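Local coordinates for Lmo2125 protein (Listeria monocytogenes serovar 1/2a, PDB 5TU0), which binds maltose and, as a lipoprotein of the solute-binding family, probably hands it to a sugar transporter in the cell membrane, at residues Y176-E181 with S349-G354; K186-N191 with K378-N383; T303-T308 with K322-E327. The protein carries 2 engineered substitutions. All coordinates share one frame; numbering follows the deposited sequence.

Contact 1 of 3, residues Y176-E181 with S349-G354; sequences YVFGDE and SEVWTG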
loop_
_atom_site.group_PDB
_atom_site.type_symbol
_atom_site.label_atom_id
_atom_site.label_comp_id
_atom_site.label_asym_id
_atom_site.label_seq_id
_atom_site.Cartn_x
_atom_site.Cartn_y
_atom_site.Cartn_z
ATOM N N TYR A 176 10.420 9.060 9.772
ATOM C CA TYR A 176 9.629 7.877 10.128
ATOM C C TYR A 176 8.373 8.347 10.844
ATOM O O TYR A 176 8.335 9.456 11.374
ATOM C CB TYR A 176 10.441 6.884 10.993
ATOM C CG TYR A 176 10.965 7.469 12.299
ATOM C CD1 TYR A 176 10.208 7.413 13.460
ATOM C CD2 TYR A 176 12.216 8.093 12.360
ATOM C CE1 TYR A 176 10.675 7.939 14.645
ATOM C CE2 TYR A 176 12.686 8.638 13.536
ATOM C CZ TYR A 176 11.913 8.553 14.682
ATOM O OH TYR A 176 12.350 9.087 15.858
ATOM N N VAL A 177 7.341 7.509 10.864
ATOM C CA VAL A 177 6.111 7.852 11.568
ATOM C C VAL A 177 6.292 7.651 13.084
ATOM O O VAL A 177 6.288 8.626 13.836
ATOM C CB VAL A 177 4.917 7.023 11.067
ATOM C CG1 VAL A 177 3.671 7.393 11.865
ATOM C CG2 VAL A 177 4.708 7.237 9.569
ATOM N N PHE A 178 6.425 6.389 13.509
ATOM C CA PHE A 178 6.649 6.033 14.914
ATOM C C PHE A 178 7.958 5.245 15.090
ATOM O O PHE A 178 8.288 4.382 14.288
ATOM C CB PHE A 178 5.493 5.190 15.480
ATOM C CG PHE A 178 4.148 5.864 15.458
ATOM C CD1 PHE A 178 3.979 7.160 15.942
ATOM C CD2 PHE A 178 3.023 5.169 15.025
ATOM C CE1 PHE A 178 2.727 7.754 15.960
ATOM C CE2 PHE A 178 1.772 5.772 15.028
ATOM C CZ PHE A 178 1.625 7.057 15.492
ATOM N N GLY A 179 8.696 5.547 16.154
ATOM C CA GLY A 179 9.953 4.847 16.465
ATOM C C GLY A 179 9.733 3.381 16.868
ATOM O O GLY A 179 8.595 2.908 16.913
ATOM N N ASP A 180 10.827 2.681 17.158
ATOM C CA ASP A 180 10.811 1.249 17.474
ATOM C C ASP A 180 10.050 0.478 16.379
ATOM O O ASP A 180 9.104 -0.265 16.661
ATOM C CB ASP A 180 10.223 0.974 18.870
ATOM C CG ASP A 180 11.025 1.631 19.995
ATOM O OD1 ASP A 180 12.153 2.119 19.739
ATOM O OD2 ASP A 180 10.528 1.656 21.144
ATOM N N GLU A 181 10.468 0.692 15.134
ATOM C CA GLU A 181 9.865 0.048 13.954
ATOM C C GLU A 181 8.332 0.187 13.869
ATOM O O GLU A 181 7.619 -0.768 13.538
ATOM C CB GLU A 181 10.295 -1.428 13.841
ATOM C CG GLU A 181 11.791 -1.614 13.605
ATOM C CD GLU A 181 12.221 -3.076 13.478
ATOM O OE1 GLU A 181 11.354 -3.988 13.389
ATOM O OE2 GLU A 181 13.449 -3.318 13.455
ATOM N N SER A 349 -4.191 6.363 13.476
ATOM C CA SER A 349 -5.354 7.142 13.072
ATOM C C SER A 349 -5.144 8.648 13.253
ATOM O O SER A 349 -5.722 9.414 12.515
ATOM C CB SER A 349 -6.612 6.700 13.836
ATOM O OG SER A 349 -6.500 7.020 15.205
ATOM N N GLU A 350 -4.289 9.067 14.197
ATOM C CA GLU A 350 -4.062 10.488 14.474
ATOM C C GLU A 350 -3.026 11.102 13.534
ATOM O O GLU A 350 -2.954 12.305 13.391
ATOM C CB GLU A 350 -3.651 10.674 15.937
ATOM C CG GLU A 350 -4.636 10.009 16.901
ATOM C CD GLU A 350 -6.070 10.431 16.644
ATOM O OE1 GLU A 350 -6.325 11.652 16.497
ATOM O OE2 GLU A 350 -6.935 9.539 16.564
ATOM N N VAL A 351 -2.242 10.269 12.872
ATOM C CA VAL A 351 -1.229 10.771 11.952
ATOM C C VAL A 351 -1.816 11.466 10.713
ATOM O O VAL A 351 -1.306 12.499 10.291
ATOM C CB VAL A 351 -0.270 9.636 11.547
ATOM C CG1 VAL A 351 0.730 10.087 10.479
ATOM C CG2 VAL A 351 0.473 9.134 12.778
ATOM N N TRP A 352 -2.898 10.915 10.165
ATOM C CA TRP A 352 -3.489 11.419 8.891
ATOM C C TRP A 352 -3.861 12.898 8.813
ATOM O O TRP A 352 -3.367 13.604 7.932
ATOM C CB TRP A 352 -4.663 10.526 8.465
ATOM C CG TRP A 352 -4.223 9.110 8.300
ATOM C CD1 TRP A 352 -4.543 8.055 9.104
ATOM C CD2 TRP A 352 -3.324 8.601 7.303
ATOM N NE1 TRP A 352 -3.919 6.918 8.652
ATOM C CE2 TRP A 352 -3.162 7.225 7.553
ATOM C CE3 TRP A 352 -2.653 9.178 6.205
ATOM C CZ2 TRP A 352 -2.361 6.410 6.756
ATOM C CZ3 TRP A 352 -1.850 8.369 5.410
ATOM C CH2 TRP A 352 -1.713 6.995 5.691
ATOM N N THR A 353 -4.687 13.392 9.729
ATOM C CA THR A 353 -5.069 14.808 9.702
ATOM C C THR A 353 -3.879 15.727 9.958
ATOM O O THR A 353 -3.727 16.761 9.287
ATOM C CB THR A 353 -6.221 15.110 10.682
ATOM O OG1 THR A 353 -5.884 14.635 11.991
ATOM C CG2 THR A 353 -7.477 14.403 10.222
ATOM N N GLY A 354 -3.013 15.337 10.896
ATOM C CA GLY A 354 -1.806 16.114 11.186
ATOM C C GLY A 354 -0.837 16.152 10.007
ATOM O O GLY A 354 -0.235 17.208 9.714
#

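Contact 2 of 3, residues K186-N191 with K378-N383; sequences KDIGLN and KVIEDN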
loop_
_atom_site.group_PDB
_atom_site.type_symbol
_atom_site.label_atom_id
_atom_site.label_comp_id
_atom_site.label_asym_id
_atom_site.label_seq_id
_atom_site.Cartn_x
_atom_site.Cartn_y
_atom_site.Cartn_z
ATOM N N LYS A 186 4.906 7.458 21.073
ATOM C CA LYS A 186 5.455 8.629 21.776
ATOM C C LYS A 186 6.754 9.107 21.124
ATOM O O LYS A 186 7.364 10.066 21.598
ATOM C CB LYS A 186 5.693 8.339 23.264
ATOM C CG LYS A 186 4.571 7.602 23.986
ATOM C CD LYS A 186 3.182 8.209 23.841
ATOM C CE LYS A 186 3.031 9.524 24.596
ATOM N NZ LYS A 186 1.598 9.961 24.625
ATOM N N ASP A 187 7.182 8.421 20.061
ATOM C CA ASP A 187 8.374 8.790 19.314
ATOM C C ASP A 187 7.969 9.027 17.851
ATOM O O ASP A 187 7.953 8.089 17.047
ATOM C CB ASP A 187 9.448 7.690 19.428
ATOM C CG ASP A 187 10.698 7.973 18.566
ATOM O OD1 ASP A 187 10.795 9.059 17.941
ATOM O OD2 ASP A 187 11.584 7.092 18.505
ATOM N N ILE A 188 7.639 10.276 17.532
ATOM C CA ILE A 188 7.222 10.666 16.171
ATOM C C ILE A 188 8.402 11.253 15.399
ATOM O O ILE A 188 9.062 12.195 15.875
ATOM C CB ILE A 188 6.035 11.634 16.214
ATOM C CG1 ILE A 188 4.843 10.929 16.854
ATOM C CG2 ILE A 188 5.675 12.135 14.811
ATOM C CD1 ILE A 188 3.710 11.849 17.229
ATOM N N GLY A 189 8.667 10.677 14.228
ATOM C CA GLY A 189 9.799 11.069 13.400
ATOM C C GLY A 189 9.505 11.988 12.222
ATOM O O GLY A 189 10.381 12.234 11.411
ATOM N N LEU A 190 8.288 12.520 12.148
ATOM C CA LEU A 190 7.864 13.383 11.018
ATOM C C LEU A 190 8.379 14.814 11.057
ATOM O O LEU A 190 8.174 15.570 10.099
ATOM C CB LEU A 190 6.344 13.370 10.876
ATOM C CG LEU A 190 5.752 11.985 10.598
ATOM C CD1 LEU A 190 4.226 12.054 10.582
ATOM C CD2 LEU A 190 6.285 11.357 9.323
ATOM N N ASN A 191 9.069 15.187 12.130
ATOM C CA ASN A 191 9.682 16.507 12.208
ATOM C C ASN A 191 11.176 16.399 12.511
ATOM O O ASN A 191 11.784 17.374 12.959
ATOM C CB ASN A 191 8.973 17.402 13.225
ATOM C CG ASN A 191 9.079 16.882 14.638
ATOM O OD1 ASN A 191 9.235 15.693 14.856
ATOM N ND2 ASN A 191 8.992 17.775 15.603
ATOM N N LYS A 378 3.023 18.489 16.782
ATOM C CA LYS A 378 2.397 18.874 18.046
ATOM C C LYS A 378 0.901 18.522 18.013
ATOM O O LYS A 378 0.355 18.077 19.013
ATOM C CB LYS A 378 2.625 20.362 18.385
ATOM C CG LYS A 378 2.043 20.743 19.733
ATOM C CD LYS A 378 2.632 22.043 20.292
ATOM C CE LYS A 378 2.259 22.217 21.762
ATOM N NZ LYS A 378 3.031 23.315 22.414
ATOM N N VAL A 379 0.256 18.687 16.867
ATOM C CA VAL A 379 -1.165 18.324 16.724
ATOM C C VAL A 379 -1.342 16.817 16.939
ATOM O O VAL A 379 -2.226 16.379 17.678
ATOM C CB VAL A 379 -1.725 18.724 15.338
ATOM C CG1 VAL A 379 -3.086 18.099 15.067
ATOM C CG2 VAL A 379 -1.808 20.236 15.203
ATOM N N ILE A 380 -0.483 16.037 16.300
ATOM C CA ILE A 380 -0.577 14.578 16.388
ATOM C C ILE A 380 -0.342 14.097 17.834
ATOM O O ILE A 380 -1.133 13.316 18.363
ATOM C CB ILE A 380 0.419 13.917 15.408
ATOM C CG1 ILE A 380 0.072 14.298 13.954
ATOM C CG2 ILE A 380 0.413 12.408 15.572
ATOM C CD1 ILE A 380 1.122 13.888 12.946
ATOM N N GLU A 381 0.738 14.586 18.447
ATOM C CA GLU A 381 1.125 14.260 19.826
ATOM C C GLU A 381 0.018 14.531 20.816
ATOM O O GLU A 381 -0.252 13.711 21.706
ATOM C CB GLU A 381 2.317 15.108 20.271
ATOM C CG GLU A 381 3.637 14.702 19.673
ATOM C CD GLU A 381 4.779 15.608 20.101
ATOM O OE1 GLU A 381 4.543 16.742 20.584
ATOM O OE2 GLU A 381 5.924 15.167 19.940
ATOM N N ASP A 382 -0.608 15.692 20.664
ATOM C CA ASP A 382 -1.680 16.092 21.557
ATOM C C ASP A 382 -2.886 15.188 21.373
ATOM O O ASP A 382 -3.491 14.783 22.356
ATOM C CB ASP A 382 -2.024 17.585 21.400
ATOM C CG ASP A 382 -0.929 18.502 21.964
ATOM O OD1 ASP A 382 0.034 17.987 22.586
ATOM O OD2 ASP A 382 -1.020 19.741 21.793
ATOM N N ASN A 383 -3.220 14.858 20.129
ATOM C CA ASN A 383 -4.333 13.916 19.876
ATOM C C ASN A 383 -4.052 12.524 20.433
ATOM O O ASN A 383 -4.950 11.892 20.982
ATOM C CB ASN A 383 -4.672 13.834 18.396
ATOM C CG ASN A 383 -5.480 15.024 17.922
ATOM O OD1 ASN A 383 -6.260 15.601 18.684
ATOM N ND2 ASN A 383 -5.327 15.382 16.656
HETATM O O HOH W 1 1.728 11.723 22.760
#

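Contact 3 of 3, residues T303-T308 with K322-E327; sequences TLYDMT and KSKNDE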
loop_
_atom_site.group_PDB
_atom_site.type_symbol
_atom_site.label_atom_id
_atom_site.label_comp_id
_atom_site.label_asym_id
_atom_site.label_seq_id
_atom_site.Cartn_x
_atom_site.Cartn_y
_atom_site.Cartn_z
ATOM N N THR A 303 -1.065 -19.527 -8.697
ATOM C CA THR A 303 -2.371 -19.438 -9.373
ATOM C C THR A 303 -2.992 -18.040 -9.143
ATOM O O THR A 303 -3.582 -17.458 -10.056
ATOM C CB THR A 303 -3.343 -20.527 -8.899
ATOM O OG1 THR A 303 -2.769 -21.813 -9.173
ATOM C CG2 THR A 303 -4.686 -20.407 -9.598
ATOM N N LEU A 304 -2.843 -17.506 -7.935
ATOM C CA LEU A 304 -3.362 -16.154 -7.650
ATOM C C LEU A 304 -2.783 -15.154 -8.645
ATOM O O LEU A 304 -3.521 -14.372 -9.249
ATOM C CB LEU A 304 -3.026 -15.705 -6.223
ATOM C CG LEU A 304 -3.448 -14.272 -5.855
ATOM C CD1 LEU A 304 -4.960 -14.125 -5.844
ATOM C CD2 LEU A 304 -2.851 -13.884 -4.512
ATOM N N TYR A 305 -1.465 -15.183 -8.818
ATOM C CA TYR A 305 -0.809 -14.267 -9.750
ATOM C C TYR A 305 -1.269 -14.506 -11.184
ATOM O O TYR A 305 -1.491 -13.565 -11.950
ATOM C CB TYR A 305 0.716 -14.385 -9.678
ATOM C CG TYR A 305 1.396 -13.465 -10.667
ATOM C CD1 TYR A 305 1.493 -12.099 -10.412
ATOM C CD2 TYR A 305 1.910 -13.948 -11.869
ATOM C CE1 TYR A 305 2.085 -11.239 -11.319
ATOM C CE2 TYR A 305 2.509 -13.090 -12.782
ATOM C CZ TYR A 305 2.595 -11.732 -12.487
ATOM O OH TYR A 305 3.186 -10.866 -13.367
ATOM N N ASP A 306 -1.394 -15.778 -11.545
ATOM C CA ASP A 306 -1.841 -16.126 -12.875
ATOM C C ASP A 306 -3.231 -15.559 -13.187
ATOM O O ASP A 306 -3.463 -15.084 -14.288
ATOM C CB ASP A 306 -1.863 -17.657 -13.053
ATOM C CG ASP A 306 -0.467 -18.278 -13.164
ATOM O OD1 ASP A 306 0.518 -17.568 -13.433
ATOM O OD2 ASP A 306 -0.359 -19.514 -13.018
ATOM N N MET A 307 -4.114 -15.593 -12.198
ATOM C CA MET A 307 -5.493 -15.151 -12.348
ATOM C C MET A 307 -5.745 -13.650 -12.232
ATOM O O MET A 307 -6.588 -13.095 -12.940
ATOM C CB MET A 307 -6.326 -15.844 -11.267
ATOM C CG MET A 307 -6.424 -17.339 -11.471
ATOM S SD MET A 307 -7.363 -17.708 -12.954
ATOM C CE MET A 307 -9.007 -17.223 -12.443
ATOM N N THR A 308 -4.992 -12.998 -11.361
ATOM C CA THR A 308 -5.260 -11.589 -10.998
ATOM C C THR A 308 -4.152 -10.588 -11.242
ATOM O O THR A 308 -4.409 -9.401 -11.178
ATOM C CB THR A 308 -5.557 -11.510 -9.486
ATOM O OG1 THR A 308 -4.375 -11.854 -8.749
ATOM C CG2 THR A 308 -6.685 -12.456 -9.103
ATOM N N LYS A 322 8.118 -12.847 -10.810
ATOM C CA LYS A 322 9.205 -12.025 -11.356
ATOM C C LYS A 322 9.734 -12.560 -12.704
ATOM O O LYS A 322 10.037 -11.775 -13.609
ATOM C CB LYS A 322 10.365 -11.930 -10.353
ATOM C CG LYS A 322 11.523 -11.061 -10.825
ATOM C CD LYS A 322 12.615 -10.915 -9.778
ATOM C CE LYS A 322 13.788 -10.127 -10.352
ATOM N NZ LYS A 322 14.849 -9.801 -9.350
ATOM N N SER A 323 9.829 -13.885 -12.819
ATOM C CA SER A 323 10.305 -14.541 -14.038
ATOM C C SER A 323 9.403 -14.322 -15.253
ATOM O O SER A 323 9.842 -14.517 -16.387
ATOM C CB SER A 323 10.462 -16.042 -13.790
ATOM O OG SER A 323 11.393 -16.285 -12.750
ATOM N N LYS A 324 8.151 -13.925 -15.024
ATOM C CA LYS A 324 7.191 -13.664 -16.128
ATOM C C LYS A 324 7.568 -12.386 -16.862
ATOM O O LYS A 324 7.050 -12.110 -17.936
ATOM C CB LYS A 324 5.745 -13.522 -15.636
ATOM C CG LYS A 324 5.183 -14.697 -14.845
ATOM C CD LYS A 324 5.218 -16.012 -15.588
ATOM C CE LYS A 324 4.589 -17.092 -14.730
ATOM N NZ LYS A 324 4.637 -18.420 -15.396
ATOM N N ASN A 325 8.429 -11.593 -16.230
ATOM C CA ASN A 325 8.963 -10.370 -16.809
ATOM C C ASN A 325 7.890 -9.327 -17.183
ATOM O O ASN A 325 7.975 -8.691 -18.231
ATOM C CB ASN A 325 9.874 -10.710 -18.004
ATOM C CG ASN A 325 10.792 -9.564 -18.383
ATOM O OD1 ASN A 325 11.073 -8.687 -17.570
ATOM N ND2 ASN A 325 11.269 -9.570 -19.614
ATOM N N ASP A 326 6.884 -9.172 -16.321
ATOM C CA ASP A 326 5.842 -8.160 -16.487
ATOM C C ASP A 326 6.358 -6.905 -15.773
ATOM O O ASP A 326 6.795 -6.979 -14.616
ATOM C CB ASP A 326 4.533 -8.597 -15.841
ATOM C CG ASP A 326 3.489 -7.503 -15.862
ATOM O OD1 ASP A 326 3.230 -6.955 -16.950
ATOM O OD2 ASP A 326 2.944 -7.166 -14.791
ATOM N N GLU A 327 6.277 -5.757 -16.433
ATOM C CA GLU A 327 6.850 -4.552 -15.846
ATOM C C GLU A 327 6.258 -4.129 -14.508
ATOM O O GLU A 327 7.006 -3.779 -13.609
ATOM C CB GLU A 327 6.831 -3.395 -16.833
ATOM C CG GLU A 327 7.637 -3.720 -18.077
ATOM C CD GLU A 327 7.887 -2.525 -18.957
ATOM O OE1 GLU A 327 7.514 -1.406 -18.567
ATOM O OE2 GLU A 327 8.477 -2.714 -20.037
#

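Contact 1 of 3, residues Y176-E181 with S349-G354
Val351 meets Val177 and Phe178 through one methyl group, CG2, and the small contact is a worked example of how one methyl can serve two partners. Taken along the helix, the segment 349-354 begins with polar side chains directed elsewhere. Ser349 faces away from the loop, and its hydroxyl is hydrogen-bonded to Tyr388 OH and Pro346 O. Glu350 follows, and its carboxylate leads off to a salt bridge with Lys387 near the C-terminus.

Val351 is the residue whose CB is directed at the loop. With CG1 anti to the backbone N (chi1 175°), CG2 is left anti to the carbonyl carbon and points at the loop, where it reaches both partners at once. It touches Val177, whose CG1 stands 3.8 Å from Val351 CG2, the two side chains meeting at a slant. It also meets Phe178, whose CZ comes to 3.6 Å from Val351 CG2, with CE1 close behind; the methyl approaches this ring obliquely, and the two side chains run antiparallel to one another. Val177 CG1 also sits over the centre of the Phe178 ring, 3.8 Å above its plane, so the same methyl covers a ring face and touches the helix. All three residues are buried, and the union is purely apolar. Beyond Val351 the helix turns Trp352 toward Met342 rather than the loop.

Phe163, at the start of helix 163-172, packs against both valines and precedes Tyr164, which lines the sugar pocket. The arrangement is a small hydrophobic cluster of the solute-binding protein fold, in which a helix near the C-terminus packs on a bent loop, and it is consistent with a second-shell position behind the maltose pocket.

Contact 2 of 3, residues K186-N191 with K378-N383
Ile188 drives its CD1 methyl into the angle between two consecutive side chains of the helix, Ile380 and Glu381. The methyl lies 3.7 Å from Ile380 CG2, the branch held anti to the backbone N of that residue, and the two isoleucines are inclined to each other. Glu381 supplies carbon rather than charge: its chi1 of -74° sets CG beside the backbone N, where it meets Ile188 CD1 at 3.8 Å, and the extended chain beyond carries the carboxylate onward. Leu190 is a looser neighbour, with CD1 4.3 Å from CD1 of Ile380.

The short strand 187-189 makes a weakly bonded antiparallel pairing with the residues around 177-179, and the long C-terminal helix 369-387 packs against the side that carries Ile188; Leu190, just past the strand, faces that helix too.

At one end the packing becomes polar and hydrated. Lys186 starts away from the helix but curls back, and its NZ donates to a water at 2.6 Å; that water in turn donates to the backbone O of Glu381 at 3.0 Å, an oxygen that also receives Thr385 OG1. At the other end Asn191 ND2 is hydrogen-bonded to Asp374 OD1 on the same helix.

Contact 3 of 3, residues T303-T308 with K322-E327
The Tyr305 ring is met obliquely by Lys324, whose CG lies 3.7 Å from Tyr305 CE2, while beyond the ring the phenol oxygen reaches Asp326. There the nearest atom is a carbon: Tyr305 OH is 3.6 Å from Asp326 CB. The carboxylate plane of Asp326 is turned 53° from the ring, and its OD2 stays 4.0 Å from Tyr305 OH. Both polar ends find their partner in Thr329, whose OG1 is hydrogen-bonded to Tyr305 OH and to Asp326 OD2, so one threonine hydroxyl ties the two together.

Tyr305 projects from its helix with CG anti to the backbone N (chi1 178°), which carries the ring across to the other segment. Lys324 bends at chi2 and then extends, running counter to the tyrosine side chain. Its NZ is 4.6 Å from Asp306 OD1, too far for a salt bridge, although the opposite charges probably attract weakly.

At the end of the tyrosine's helix, Leu304 O accepts from both Thr308 N and Thr308 OG1, and that hydroxyl is also hydrogen-bonded to Glu310 N. In the other segment, Asn325 takes positive phi (59°) as the chain leaves helix 315-323, and Asp326 at the N-cap position caps a backbone N of helix 327-336. The arrangement is typical of a short helix-to-helix connection with an N-capping aspartate, onto which Tyr305 of helix 298-308 packs.

In the fold
Contacts 1 and 2 form one continuous unit, their centres 7 Å apart and their segments alternating along the chain. Tyr176 OH reaches Asp187 OD1 at 2.6 Å, and Gly179 N lies 2.8 Å from Asp187 O, so the loop of contact 1 and the strand of contact 2 hold each other; Leu190 packs on Val351 and bridges the two hydrophobic clusters. Contact 1 is near the sugar without touching it, the Val351 side chain about 11 Å from a bound glucose unit. Contact 3 belongs elsewhere: its centre is 33 Å from that of contact 1 and 40 Å from that of contact 2, on the opposite side of the chain's centre.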